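Local coordinates for LPXTG cell wall surface protein (Streptococcus gordonii, PDB 4IGB) that is anchored to the streptococcal cell wall and probably acts as an adhesin, represented here by its N-terminal N1 and N2 domains, at residues D307-K318 against D388-K399. Numbering follows the deposited sequence.
Sequences DGQDVTYKATFK and DIIITYKTATNK
The ring of F317 receives I389 O at its edge, in the ring plane, with CD2 3.3 Å from that oxygen, while CE2 reaches I391 CD1 at 3.7 Å. On strand 389-397, the Y393 ring has I391 CG2 of its own strand over one face, offset toward the rim; Y313 O and A315 CB lie near its edge. F317 CG is anti to the carbonyl carbon (chi1 -58°), beside the backbone N. Both rings lie on the buried face of the sheet. There M335 of strand 333-338 packs on F317, I389 and I391, and V413 and L415 of strand 409-417 close over F317.

The opposite side, lined by T312, K314, T316, I390 and T392, is more exposed. T312 CG2 meets T392 CG2 at 3.7 Å, and the extended K314 chain passes over I390 CG2. A water bonded to T312 OG1 donates to T395 O.

Paired N-H···O bonds join V311 with T395, Y313 with Y393, A315 with I391 and F317 with I389, holding the strands antiparallel at 151°. At the far end T397 OG1 accepts from Q309 N (2.7 Å, 158° at the hydrogen) and also bonds K306 O, so one hydroxyl ties the turn before strand 310-317 to the neighbouring strand. G308 N adds a bond to T397 O at 2.9 Å. Flanked by strands 295-304 and 343-352, this antiparallel pair forms the middle of one sheet of the N2 domain, whose packing against strands 333-338 and 409-417 is consistent with a beta-sandwich of the adhesin clan.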
# COMPACT_ATOMS: atom_id res chain seq x y z
N ASP B 307 22.69 39.06 10.34
CA ASP B 307 21.76 39.41 9.27
C ASP B 307 22.45 39.43 7.90
O ASP B 307 23.66 39.64 7.82
CB ASP B 307 21.17 40.79 9.58
CG ASP B 307 20.13 41.22 8.57
OD1 ASP B 307 19.28 40.38 8.21
OD2 ASP B 307 20.17 42.39 8.14
N GLY B 308 21.69 39.21 6.83
CA GLY B 308 22.20 39.30 5.48
C GLY B 308 23.28 38.28 5.09
O GLY B 308 24.17 38.61 4.32
N GLN B 309 23.20 37.07 5.62
CA GLN B 309 24.11 36.00 5.21
C GLN B 309 23.41 35.07 4.22
O GLN B 309 22.43 34.41 4.56
CB GLN B 309 24.61 35.19 6.41
CG GLN B 309 25.38 35.98 7.43
CD GLN B 309 26.68 36.52 6.88
OE1 GLN B 309 26.89 37.73 6.87
NE2 GLN B 309 27.55 35.64 6.40
N ASP B 310 23.92 35.01 3.00
CA ASP B 310 23.35 34.11 2.00
C ASP B 310 23.34 32.66 2.47
O ASP B 310 24.30 32.19 3.09
CB ASP B 310 24.11 34.19 0.69
CG ASP B 310 23.85 35.47 -0.06
OD1 ASP B 310 22.86 36.16 0.28
OD2 ASP B 310 24.62 35.77 -1.00
N VAL B 311 22.25 31.97 2.20
CA VAL B 311 22.27 30.52 2.30
C VAL B 311 21.46 29.99 1.12
O VAL B 311 20.35 30.44 0.85
CB VAL B 311 21.76 29.98 3.67
CG1 VAL B 311 22.00 31.00 4.79
CG2 VAL B 311 20.31 29.60 3.60
N THR B 312 22.06 29.06 0.39
CA THR B 312 21.52 28.60 -0.87
C THR B 312 21.25 27.12 -0.80
O THR B 312 22.14 26.35 -0.44
CB THR B 312 22.52 28.88 -2.01
OG1 THR B 312 22.87 30.27 -1.99
CG2 THR B 312 21.91 28.54 -3.36
N TYR B 313 20.04 26.72 -1.16
CA TYR B 313 19.64 25.33 -1.13
C TYR B 313 19.53 24.76 -2.54
O TYR B 313 18.87 25.33 -3.39
CB TYR B 313 18.31 25.17 -0.40
CG TYR B 313 18.36 25.55 1.08
CD1 TYR B 313 19.00 24.73 2.00
CD2 TYR B 313 17.77 26.72 1.54
CE1 TYR B 313 19.06 25.07 3.35
CE2 TYR B 313 17.81 27.06 2.90
CZ TYR B 313 18.46 26.23 3.79
OH TYR B 313 18.51 26.56 5.13
N LYS B 314 20.19 23.63 -2.78
CA LYS B 314 20.07 22.94 -4.05
C LYS B 314 19.36 21.63 -3.81
O LYS B 314 19.83 20.79 -3.03
CB LYS B 314 21.45 22.68 -4.66
CG LYS B 314 21.40 22.11 -6.08
CD LYS B 314 22.82 21.87 -6.61
CE LYS B 314 22.82 21.24 -8.01
NZ LYS B 314 24.19 20.82 -8.43
N ALA B 315 18.23 21.45 -4.47
CA ALA B 315 17.47 20.22 -4.33
C ALA B 315 17.34 19.51 -5.66
O ALA B 315 16.91 20.10 -6.66
CB ALA B 315 16.10 20.50 -3.74
N THR B 316 17.69 18.23 -5.66
CA THR B 316 17.60 17.42 -6.87
C THR B 316 16.51 16.38 -6.72
O THR B 316 16.57 15.53 -5.83
CB THR B 316 18.92 16.74 -7.11
OG1 THR B 316 19.95 17.74 -7.21
CG2 THR B 316 18.87 15.89 -8.38
N PHE B 317 15.52 16.43 -7.60
CA PHE B 317 14.37 15.54 -7.46
C PHE B 317 14.37 14.48 -8.55
O PHE B 317 14.29 14.80 -9.73
CB PHE B 317 13.06 16.35 -7.52
CG PHE B 317 12.97 17.42 -6.46
CD1 PHE B 317 12.38 17.15 -5.24
CD2 PHE B 317 13.49 18.68 -6.69
CE1 PHE B 317 12.30 18.13 -4.25
CE2 PHE B 317 13.41 19.67 -5.70
CZ PHE B 317 12.82 19.39 -4.48
N LYS B 318 14.45 13.21 -8.16
CA LYS B 318 14.30 12.14 -9.14
C LYS B 318 12.82 11.91 -9.38
O LYS B 318 12.03 11.82 -8.43
CB LYS B 318 14.99 10.85 -8.67
CG LYS B 318 14.86 9.65 -9.63
CD LYS B 318 13.46 9.04 -9.57
CE LYS B 318 13.46 7.53 -9.38
NZ LYS B 318 14.35 6.75 -10.28
N ASP B 388 15.99 14.29 -13.78
CA ASP B 388 15.87 14.94 -12.48
C ASP B 388 15.47 16.40 -12.64
O ASP B 388 15.87 17.06 -13.60
CB ASP B 388 17.21 14.90 -11.75
CG ASP B 388 17.56 13.52 -11.22
OD1 ASP B 388 16.80 12.54 -11.43
OD2 ASP B 388 18.64 13.41 -10.59
N ILE B 389 14.70 16.90 -11.69
CA ILE B 389 14.39 18.32 -11.65
C ILE B 389 15.23 18.91 -10.53
O ILE B 389 15.29 18.35 -9.45
CB ILE B 389 12.90 18.55 -11.38
CG1 ILE B 389 12.08 17.89 -12.50
CG2 ILE B 389 12.61 20.04 -11.20
CD1 ILE B 389 10.58 17.97 -12.30
N ILE B 390 15.90 20.02 -10.82
CA ILE B 390 16.83 20.61 -9.87
C ILE B 390 16.34 22.00 -9.51
O ILE B 390 16.19 22.85 -10.39
CB ILE B 390 18.23 20.80 -10.47
CG1 ILE B 390 18.65 19.57 -11.29
CG2 ILE B 390 19.25 21.14 -9.41
CD1 ILE B 390 18.65 18.32 -10.52
N ILE B 391 16.09 22.24 -8.23
CA ILE B 391 15.62 23.56 -7.82
C ILE B 391 16.64 24.19 -6.90
O ILE B 391 17.04 23.60 -5.90
CB ILE B 391 14.27 23.49 -7.10
CG1 ILE B 391 13.24 22.77 -7.96
CG2 ILE B 391 13.82 24.89 -6.70
CD1 ILE B 391 11.92 22.63 -7.29
N THR B 392 17.05 25.40 -7.25
CA THR B 392 18.02 26.12 -6.43
C THR B 392 17.35 27.32 -5.76
O THR B 392 16.87 28.22 -6.44
CB THR B 392 19.22 26.55 -7.29
OG1 THR B 392 19.75 25.39 -7.93
CG2 THR B 392 20.29 27.18 -6.43
N TYR B 393 17.32 27.32 -4.43
CA TYR B 393 16.67 28.38 -3.68
C TYR B 393 17.68 29.32 -3.06
O TYR B 393 18.54 28.89 -2.28
CB TYR B 393 15.83 27.80 -2.54
CG TYR B 393 14.86 26.69 -2.91
CD1 TYR B 393 13.52 26.98 -3.16
CD2 TYR B 393 15.27 25.36 -2.96
CE1 TYR B 393 12.62 25.97 -3.46
CE2 TYR B 393 14.36 24.35 -3.26
CZ TYR B 393 13.05 24.66 -3.51
OH TYR B 393 12.15 23.66 -3.81
N LYS B 394 17.59 30.59 -3.39
CA LYS B 394 18.42 31.60 -2.76
C LYS B 394 17.68 32.20 -1.57
O LYS B 394 16.56 32.69 -1.71
CB LYS B 394 18.77 32.70 -3.77
CG LYS B 394 19.72 32.26 -4.87
CD LYS B 394 20.03 33.43 -5.82
CE LYS B 394 21.10 33.06 -6.85
NZ LYS B 394 21.34 34.15 -7.83
N THR B 395 18.30 32.14 -0.39
CA THR B 395 17.77 32.83 0.78
C THR B 395 18.90 33.63 1.44
O THR B 395 20.07 33.51 1.05
CB THR B 395 17.20 31.86 1.83
OG1 THR B 395 18.27 31.16 2.47
CG2 THR B 395 16.25 30.86 1.20
N ALA B 396 18.54 34.43 2.44
CA ALA B 396 19.55 35.10 3.26
C ALA B 396 19.02 35.32 4.68
O ALA B 396 17.85 35.64 4.86
CB ALA B 396 19.98 36.43 2.63
N THR B 397 19.87 35.13 5.67
CA THR B 397 19.47 35.35 7.05
C THR B 397 18.92 36.76 7.23
O THR B 397 19.30 37.68 6.50
CB THR B 397 20.64 35.13 8.01
OG1 THR B 397 21.71 36.04 7.67
CG2 THR B 397 21.15 33.70 7.88
N ASN B 398 17.99 36.91 8.17
CA ASN B 398 17.44 38.21 8.52
C ASN B 398 17.86 38.58 9.94
O ASN B 398 18.67 37.89 10.55
CB ASN B 398 15.92 38.23 8.39
CG ASN B 398 15.25 37.17 9.24
OD1 ASN B 398 15.60 37.00 10.41
ND2 ASN B 398 14.32 36.43 8.65
N LYS B 399 17.32 39.68 10.46
CA LYS B 399 17.71 40.14 11.79
C LYS B 399 17.50 39.09 12.87
O LYS B 399 18.27 39.03 13.84
CB LYS B 399 16.95 41.43 12.14
CG LYS B 399 17.56 42.67 11.53
CD LYS B 399 18.92 42.94 12.14
CE LYS B 399 19.74 43.92 11.30
NZ LYS B 399 18.97 45.14 10.94
O HOH W 1 21.33 32.66 -1.26